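Local coordinates for hypothetical UPF0271 protein TTHB195 (Thermus thermophilus, PDB 2DFA), which probably catalyses, as subunit A of a three-protein 5-oxoprolinase complex, the ATP-driven opening of 5-oxoproline to L-glutamate, at residues 160-174 with 207-221. Numbering follows the deposited sequence. Where two conformers were deposited one is given.
Sequences VVLEAFPERAYLRSG and ALDGGEVAVRADTLC
Leu162 crosses Asp218 and the bent side chain of Arg216 at a slant, its CD1 3.7 Å from Arg216 NE. Asp218 takes the backbone N of Leu162 on the anti side of OD2 (2.8 Å), 20° out of the carboxylate plane; with CG beside its own backbone N (chi1 -68°), the carboxylate reaches back to the neighbouring strand. Its OD1 forms a long salt bridge with Arg216 NE (3.6 Å). Leu162 O in turn accepts from both Asp218 N and Thr219 N. An alanine in place of Asp218 would probably leave Leu162 N without this acceptor and remove the salt bridge. Parallel pairing continues through Ala164, whose N bonds Thr219 O (3.0 Å) and whose O receives Cys221 N. Ala164 CB presses tightly on Ala217 CB at 3.5 Å, while Cys221 sets its sulfur obliquely beside the Phe165 ring. Farther along, Tyr170 O accepts Leu208 N, and Asp209 OD1 uses its syn lone pair for Arg172 N (2.7 Å). The Arg172 chain, bent at chi3 (63°), brings NH1 to Gly210 O. In the parallel beta/alpha sheet of this LamB/PxpA-family protein, strand 160-164 runs between 141-143 and 219-222; helix 189-201 packs on Ala164, Pro166 and Tyr170, and strand 204-206 on Val213 and Val215.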
ATOM      1  N   VAL A 160      -3.594  33.295  -5.122  1.00 39.66           N
ATOM      2  CA  VAL A 160      -4.125  32.661  -3.920  1.00 40.69           C
ATOM      3  C   VAL A 160      -5.620  32.903  -3.749  1.00 41.06           C
ATOM      4  O   VAL A 160      -6.127  33.971  -4.078  1.00 40.29           O
ATOM      5  CB  VAL A 160      -3.381  33.155  -2.659  1.00 41.41           C
ATOM      6  CG1 VAL A 160      -1.897  32.848  -2.779  0.50 41.52           C
ATOM      7  CG2 VAL A 160      -3.612  34.644  -2.465  0.50 40.97           C
ATOM      8  N   VAL A 161      -6.313  31.892  -3.238  1.00 39.86           N
ATOM      9  CA  VAL A 161      -7.752  31.955  -3.000  1.00 40.72           C
ATOM     10  C   VAL A 161      -7.992  31.772  -1.505  1.00 40.39           C
ATOM     11  O   VAL A 161      -7.591  30.759  -0.929  1.00 40.22           O
ATOM     12  CB  VAL A 161      -8.494  30.836  -3.770  1.00 40.79           C
ATOM     13  CG1 VAL A 161      -9.982  30.917  -3.498  1.00 39.66           C
ATOM     14  CG2 VAL A 161      -8.219  30.956  -5.259  1.00 40.64           C
ATOM     15  N   LEU A 162      -8.648  32.748  -0.880  1.00 40.32           N
ATOM     16  CA  LEU A 162      -8.915  32.700   0.554  1.00 39.87           C
ATOM     17  C   LEU A 162     -10.144  31.895   0.946  1.00 40.16           C
ATOM     18  O   LEU A 162     -11.255  32.151   0.482  1.00 39.57           O
ATOM     19  CB  LEU A 162      -9.026  34.121   1.110  1.00 42.11           C
ATOM     20  CG  LEU A 162      -7.794  34.993   0.850  1.00 43.35           C
ATOM     21  CD1 LEU A 162      -7.956  36.333   1.556  1.00 46.04           C
ATOM     22  CD2 LEU A 162      -6.541  34.277   1.354  1.00 44.83           C
ATOM     23  N   GLU A 163      -9.929  30.927   1.829  1.00 39.53           N
ATOM     24  CA  GLU A 163     -10.990  30.048   2.296  1.00 39.90           C
ATOM     25  C   GLU A 163     -11.494  30.409   3.689  1.00 39.33           C
ATOM     26  O   GLU A 163     -10.721  30.807   4.562  1.00 39.50           O
ATOM     27  CB  GLU A 163     -10.486  28.603   2.282  1.00 42.13           C
ATOM     28  CG  GLU A 163     -11.441  27.585   2.851  1.00 45.22           C
ATOM     29  CD  GLU A 163     -10.977  26.162   2.593  1.00 47.58           C
ATOM     30  OE1 GLU A 163      -9.824  25.831   2.948  1.00 47.21           O
ATOM     31  OE2 GLU A 163     -11.771  25.376   2.035  1.00 47.17           O
ATOM     32  N   ALA A 164     -12.802  30.276   3.881  1.00 39.33           N
ATOM     33  CA  ALA A 164     -13.437  30.558   5.165  1.00 40.12           C
ATOM     34  C   ALA A 164     -14.269  29.333   5.519  1.00 40.25           C
ATOM     35  O   ALA A 164     -14.702  28.590   4.632  1.00 40.78           O
ATOM     36  CB  ALA A 164     -14.330  31.802   5.062  1.00 39.87           C
ATOM     37  N   PHE A 165     -14.499  29.125   6.811  1.00 40.54           N
ATOM     38  CA  PHE A 165     -15.250  27.963   7.267  1.00 41.63           C
ATOM     39  C   PHE A 165     -16.487  28.309   8.082  1.00 41.78           C
ATOM     40  O   PHE A 165     -16.401  28.530   9.287  1.00 40.23           O
ATOM     41  CB  PHE A 165     -14.341  27.055   8.100  1.00 41.62           C
ATOM     42  CG  PHE A 165     -13.064  26.678   7.406  1.00 43.70           C
ATOM     43  CD1 PHE A 165     -12.026  27.597   7.284  1.00 43.98           C
ATOM     44  CD2 PHE A 165     -12.907  25.410   6.853  1.00 43.32           C
ATOM     45  CE1 PHE A 165     -10.850  27.257   6.620  1.00 44.78           C
ATOM     46  CE2 PHE A 165     -11.735  25.062   6.189  1.00 44.03           C
ATOM     47  CZ  PHE A 165     -10.704  25.990   6.073  1.00 43.71           C
ATOM     48  N   PRO A 166     -17.661  28.341   7.435  1.00 43.40           N
ATOM     49  CA  PRO A 166     -18.897  28.662   8.153  1.00 44.95           C
ATOM     50  C   PRO A 166     -19.239  27.663   9.261  1.00 45.99           C
ATOM     51  O   PRO A 166     -20.021  27.973  10.159  1.00 46.97           O
ATOM     52  CB  PRO A 166     -19.946  28.695   7.039  1.00 45.08           C
ATOM     53  CG  PRO A 166     -19.386  27.759   6.007  1.00 46.05           C
ATOM     54  CD  PRO A 166     -17.923  28.120   6.002  1.00 43.65           C
ATOM     55  N   GLU A 167     -18.641  26.477   9.211  1.00 46.45           N
ATOM     56  CA  GLU A 167     -18.909  25.452  10.220  1.00 47.00           C
ATOM     57  C   GLU A 167     -17.925  25.437  11.382  1.00 46.91           C
ATOM     58  O   GLU A 167     -18.083  24.654  12.321  1.00 48.55           O
ATOM     59  CB  GLU A 167     -18.921  24.067   9.576  1.00 49.04           C
ATOM     60  CG  GLU A 167     -19.975  23.876   8.505  1.00 51.26           C
ATOM     61  CD  GLU A 167     -19.945  22.472   7.926  1.00 53.39           C
ATOM     62  OE1 GLU A 167     -20.349  21.525   8.634  1.00 53.94           O
ATOM     63  OE2 GLU A 167     -19.507  22.316   6.768  1.00 54.42           O
ATOM     64  N   ARG A 168     -16.908  26.290  11.326  1.00 45.76           N
ATOM     65  CA  ARG A 168     -15.908  26.339  12.386  1.00 45.39           C
ATOM     66  C   ARG A 168     -15.925  27.677  13.106  1.00 44.53           C
ATOM     67  O   ARG A 168     -16.116  28.719  12.481  1.00 41.66           O
ATOM     68  CB  ARG A 168     -14.511  26.093  11.806  1.00 48.05           C
ATOM     69  CG  ARG A 168     -14.318  24.696  11.239  1.00 51.63           C
ATOM     70  CD  ARG A 168     -14.401  23.648  12.343  1.00 56.07           C
ATOM     71  NE  ARG A 168     -13.337  23.818  13.332  1.00 58.14           N
ATOM     72  CZ  ARG A 168     -12.045  23.639  13.076  1.00 60.21           C
ATOM     73  NH1 ARG A 168     -11.649  23.280  11.861  1.00 60.73           N
ATOM     74  NH2 ARG A 168     -11.146  23.828  14.031  1.00 61.93           N
ATOM     75  N   ALA A 169     -15.727  27.644  14.420  1.00 43.31           N
ATOM     76  CA  ALA A 169     -15.713  28.869  15.209  1.00 43.55           C
ATOM     77  C   ALA A 169     -14.373  29.568  15.022  1.00 43.59           C
ATOM     78  O   ALA A 169     -13.344  28.922  14.807  1.00 41.62           O
ATOM     79  CB  ALA A 169     -15.937  28.554  16.683  1.00 42.67           C
ATOM     80  N   TYR A 170     -14.403  30.895  15.098  1.00 42.53           N
ATOM     81  CA  TYR A 170     -13.207  31.713  14.956  1.00 43.60           C
ATOM     82  C   TYR A 170     -12.866  32.391  16.278  1.00 44.61           C
ATOM     83  O   TYR A 170     -13.732  32.582  17.130  1.00 43.35           O
ATOM     84  CB  TYR A 170     -13.418  32.795  13.893  1.00 43.62           C
ATOM     85  CG  TYR A 170     -13.331  32.302  12.469  1.00 42.30           C
ATOM     86  CD1 TYR A 170     -14.291  31.437  11.945  1.00 42.31           C
ATOM     87  CD2 TYR A 170     -12.291  32.714  11.639  1.00 44.39           C
ATOM     88  CE1 TYR A 170     -14.215  30.995  10.622  1.00 44.39           C
ATOM     89  CE2 TYR A 170     -12.203  32.280  10.320  1.00 43.31           C
ATOM     90  CZ  TYR A 170     -13.167  31.424   9.818  1.00 43.70           C
ATOM     91  OH  TYR A 170     -13.074  30.995   8.517  1.00 42.93           O
ATOM     92  N   LEU A 171     -11.599  32.754  16.440  1.00 45.37           N
ATOM     93  CA  LEU A 171     -11.147  33.439  17.643  1.00 47.03           C
ATOM     94  C   LEU A 171     -10.833  34.876  17.241  1.00 48.00           C
ATOM     95  O   LEU A 171     -10.645  35.161  16.056  1.00 46.95           O
ATOM     96  CB  LEU A 171      -9.893  32.766  18.204  1.00 46.94           C
ATOM     97  CG  LEU A 171      -9.996  31.280  18.563  1.00 47.63           C
ATOM     98  CD1 LEU A 171      -8.652  30.801  19.091  1.00 48.35           C
ATOM     99  CD2 LEU A 171     -11.083  31.062  19.605  1.00 47.94           C
ATOM    100  N   ARG A 172     -10.777  35.781  18.215  1.00 49.00           N
ATOM    101  CA  ARG A 172     -10.484  37.180  17.915  1.00 50.44           C
ATOM    102  C   ARG A 172      -9.198  37.335  17.112  1.00 51.48           C
ATOM    103  O   ARG A 172      -9.058  38.272  16.327  1.00 51.62           O
ATOM    104  CB  ARG A 172     -10.389  37.999  19.202  1.00 50.37           C
ATOM    105  CG  ARG A 172     -11.716  38.174  19.917  1.00 49.59           C
ATOM    106  CD  ARG A 172     -11.583  39.141  21.083  1.00 49.85           C
ATOM    107  NE  ARG A 172     -11.214  40.487  20.650  1.00 48.85           N
ATOM    108  CZ  ARG A 172     -11.998  41.287  19.931  1.00 48.51           C
ATOM    109  NH1 ARG A 172     -13.205  40.882  19.559  1.00 47.44           N
ATOM    110  NH2 ARG A 172     -11.574  42.495  19.586  1.00 48.27           N
ATOM    111  N   SER A 173      -8.264  36.409  17.307  1.00 53.28           N
ATOM    112  CA  SER A 173      -6.991  36.440  16.592  1.00 55.45           C
ATOM    113  C   SER A 173      -7.195  36.354  15.081  1.00 55.66           C
ATOM    114  O   SER A 173      -6.322  36.742  14.307  1.00 56.62           O
ATOM    115  CB  SER A 173      -6.105  35.281  17.048  1.00 56.02           C
ATOM    116  OG  SER A 173      -6.708  34.039  16.737  1.00 58.36           O
ATOM    117  N   GLY A 174      -8.348  35.843  14.662  1.00 55.85           N
ATOM    118  CA  GLY A 174      -8.622  35.725  13.240  1.00 55.69           C
ATOM    119  C   GLY A 174      -8.371  34.322  12.722  1.00 56.56           C
ATOM    120  O   GLY A 174      -8.607  34.028  11.547  1.00 55.98           O
ATOM    121  N   ALA A 207     -16.816  36.044  16.859  1.00 41.71           N
ATOM    122  CA  ALA A 207     -15.693  35.340  17.454  1.00 42.55           C
ATOM    123  C   ALA A 207     -16.110  34.625  18.741  1.00 43.73           C
ATOM    124  O   ALA A 207     -16.893  35.117  19.545  1.00 42.64           O
ATOM    125  CB  ALA A 207     -14.586  36.353  17.746  1.00 43.86           C
ATOM    126  N   LEU A 208     -15.587  33.399  18.898  1.00 42.77           N
ATOM    127  CA  LEU A 208     -15.944  32.602  20.065  1.00 45.11           C
ATOM    128  C   LEU A 208     -15.529  33.284  21.376  1.00 45.81           C
ATOM    129  O   LEU A 208     -16.210  33.213  22.393  1.00 46.37           O
ATOM    130  CB  LEU A 208     -15.259  31.237  19.910  1.00 46.20           C
ATOM    131  CG  LEU A 208     -15.525  30.271  21.073  1.00 46.91           C
ATOM    132  CD1 LEU A 208     -17.017  29.994  21.263  1.00 46.58           C
ATOM    133  CD2 LEU A 208     -14.859  28.907  20.862  1.00 48.55           C
ATOM    134  N   ASP A 209     -14.353  33.945  21.342  1.00 46.21           N
ATOM    135  CA  ASP A 209     -13.862  34.583  22.563  1.00 46.08           C
ATOM    136  C   ASP A 209     -14.229  36.073  22.649  1.00 45.68           C
ATOM    137  O   ASP A 209     -13.519  36.890  23.225  1.00 46.48           O
ATOM    138  CB  ASP A 209     -12.344  34.371  22.675  1.00 46.46           C
ATOM    139  CG  ASP A 209     -11.618  34.903  21.442  1.00 48.87           C
ATOM    140  OD1 ASP A 209     -12.211  34.861  20.366  1.00 48.99           O
ATOM    141  OD2 ASP A 209     -10.448  35.272  21.562  1.00 51.23           O
ATOM    142  N   GLY A 210     -15.378  36.437  22.078  1.00 43.85           N
ATOM    143  CA  GLY A 210     -15.835  37.815  22.153  1.00 41.92           C
ATOM    144  C   GLY A 210     -15.797  38.640  20.882  1.00 39.89           C
ATOM    145  O   GLY A 210     -14.816  38.614  20.137  1.00 38.86           O
ATOM    146  N   GLY A 211     -16.875  39.382  20.641  1.00 38.81           N
ATOM    147  CA  GLY A 211     -16.952  40.236  19.467  1.00 37.66           C
ATOM    148  C   GLY A 211     -16.949  39.503  18.138  1.00 39.08           C
ATOM    149  O   GLY A 211     -17.542  38.432  18.004  1.00 37.26           O
ATOM    150  N   GLU A 212     -16.287  40.092  17.145  1.00 39.68           N
ATOM    151  CA  GLU A 212     -16.207  39.492  15.817  1.00 40.76           C
ATOM    152  C   GLU A 212     -14.868  39.784  15.159  1.00 41.59           C
ATOM    153  O   GLU A 212     -14.104  40.624  15.630  1.00 41.70           O
ATOM    154  CB  GLU A 212     -17.339  40.010  14.927  1.00 41.77           C
ATOM    155  CG  GLU A 212     -17.455  41.523  14.870  1.00 44.31           C
ATOM    156  CD  GLU A 212     -18.627  41.980  14.017  1.00 47.35           C
ATOM    157  OE1 GLU A 212     -19.669  41.291  14.027  1.00 47.86           O
ATOM    158  OE2 GLU A 212     -18.513  43.029  13.347  1.00 49.56           O
ATOM    159  N   VAL A 213     -14.591  39.086  14.064  1.00 43.02           N
ATOM    160  CA  VAL A 213     -13.340  39.263  13.339  1.00 44.13           C
ATOM    161  C   VAL A 213     -13.593  39.355  11.836  1.00 43.60           C
ATOM    162  O   VAL A 213     -14.598  38.856  11.329  1.00 43.80           O
ATOM    163  CB  VAL A 213     -12.360  38.091  13.633  1.00 44.76           C
ATOM    164  CG1 VAL A 213     -13.012  36.767  13.280  0.50 43.76           C
ATOM    165  CG2 VAL A 213     -11.065  38.276  12.853  0.50 45.27           C
ATOM    166  N   ALA A 214     -12.678  40.008  11.129  1.00 45.67           N
ATOM    167  CA  ALA A 214     -12.798  40.167   9.687  1.00 47.56           C
ATOM    168  C   ALA A 214     -12.377  38.889   8.967  1.00 49.05           C
ATOM    169  O   ALA A 214     -11.451  38.200   9.388  1.00 49.24           O
ATOM    170  CB  ALA A 214     -11.939  41.331   9.218  1.00 46.75           C
ATOM    171  N   VAL A 215     -13.076  38.579   7.884  1.00 51.81           N
ATOM    172  CA  VAL A 215     -12.778  37.400   7.085  1.00 54.51           C
ATOM    173  C   VAL A 215     -13.226  37.628   5.651  1.00 55.68           C
ATOM    174  O   VAL A 215     -14.363  38.038   5.402  1.00 56.53           O
ATOM    175  CB  VAL A 215     -13.490  36.136   7.629  1.00 55.45           C
ATOM    176  CG1 VAL A 215     -12.843  35.686   8.928  1.00 57.66           C
ATOM    177  CG2 VAL A 215     -14.970  36.421   7.844  1.00 55.98           C
ATOM    178  N   ARG A 216     -12.324  37.377   4.709  1.00 56.65           N
ATOM    179  CA  ARG A 216     -12.648  37.538   3.301  1.00 56.65           C
ATOM    180  C   ARG A 216     -12.774  36.128   2.749  1.00 55.10           C
ATOM    181  O   ARG A 216     -11.800  35.378   2.695  1.00 55.15           O
ATOM    182  CB  ARG A 216     -11.544  38.314   2.576  1.00 59.41           C
ATOM    183  CG  ARG A 216     -12.046  39.098   1.366  1.00 62.03           C
ATOM    184  CD  ARG A 216     -11.734  38.403   0.052  1.00 64.38           C
ATOM    185  NE  ARG A 216     -10.309  38.463  -0.263  1.00 67.89           N
ATOM    186  CZ  ARG A 216      -9.629  39.594  -0.437  1.00 69.57           C
ATOM    187  NH1 ARG A 216     -10.242  40.766  -0.329  1.00 70.82           N
ATOM    188  NH2 ARG A 216      -8.333  39.552  -0.720  1.00 70.81           N
ATOM    189  N   ALA A 217     -13.989  35.767   2.361  1.00 53.26           N
ATOM    190  CA  ALA A 217     -14.257  34.435   1.852  1.00 51.66           C
ATOM    191  C   ALA A 217     -14.395  34.341   0.337  1.00 49.40           C
ATOM    192  O   ALA A 217     -15.461  34.623  -0.212  1.00 49.51           O
ATOM    193  CB  ALA A 217     -15.511  33.889   2.516  1.00 50.96           C
ATOM    194  N   ASP A 218     -13.319  33.950  -0.340  1.00 47.53           N
ATOM    195  CA  ASP A 218     -13.380  33.777  -1.786  1.00 44.32           C
ATOM    196  C   ASP A 218     -14.131  32.465  -1.973  1.00 42.29           C
ATOM    197  O   ASP A 218     -14.883  32.281  -2.932  1.00 40.42           O
ATOM    198  CB  ASP A 218     -11.978  33.669  -2.396  1.00 46.28           C
ATOM    199  CG  ASP A 218     -11.195  34.967  -2.297  1.00 47.94           C
ATOM    200  OD1 ASP A 218     -11.814  36.047  -2.427  1.00 49.79           O
ATOM    201  OD2 ASP A 218      -9.960  34.911  -2.110  1.00 45.66           O
ATOM    202  N   THR A 219     -13.930  31.556  -1.025  1.00 40.38           N
ATOM    203  CA  THR A 219     -14.593  30.263  -1.061  1.00 38.97           C
ATOM    204  C   THR A 219     -14.957  29.828   0.357  1.00 37.90           C
ATOM    205  O   THR A 219     -14.257  30.153   1.314  1.00 38.81           O
ATOM    206  CB  THR A 219     -13.688  29.183  -1.726  1.00 38.46           C
ATOM    207  OG1 THR A 219     -14.401  27.942  -1.805  1.00 38.51           O
ATOM    208  CG2 THR A 219     -12.414  28.983  -0.920  1.00 36.19           C
ATOM    209  N   LEU A 220     -16.067  29.112   0.478  1.00 38.46           N
ATOM    210  CA  LEU A 220     -16.544  28.613   1.762  1.00 39.66           C
ATOM    211  C   LEU A 220     -16.436  27.090   1.778  1.00 41.67           C
ATOM    212  O   LEU A 220     -17.005  26.417   0.919  1.00 40.20           O
ATOM    213  CB  LEU A 220     -18.007  29.009   1.974  1.00 39.28           C
ATOM    214  CG  LEU A 220     -18.337  30.504   2.043  1.00 41.30           C
ATOM    215  CD1 LEU A 220     -19.849  30.686   2.121  1.00 41.38           C
ATOM    216  CD2 LEU A 220     -17.658  31.125   3.251  1.00 40.07           C
ATOM    217  N   CYS A 221     -15.720  26.550   2.761  1.00 44.83           N
ATOM    218  CA  CYS A 221     -15.553  25.102   2.863  1.00 49.44           C
ATOM    219  C   CYS A 221     -16.691  24.429   3.614  1.00 51.75           C
ATOM    220  O   CYS A 221     -17.124  24.904   4.661  1.00 53.45           O
ATOM    221  CB  CYS A 221     -14.234  24.763   3.559  1.00 51.95           C
ATOM    222  SG  CYS A 221     -13.971  22.980   3.814  1.00 56.74           S
TER
HETATM  223  O   HOH W   1     -17.027  25.097   7.265  1.00 39.62           O
HETATM  224  O   HOH W   2      -8.070  35.299  19.919  1.00 54.28           O
HETATM  225  O   HOH W   3      -9.699  35.488   9.485  1.00 61.98           O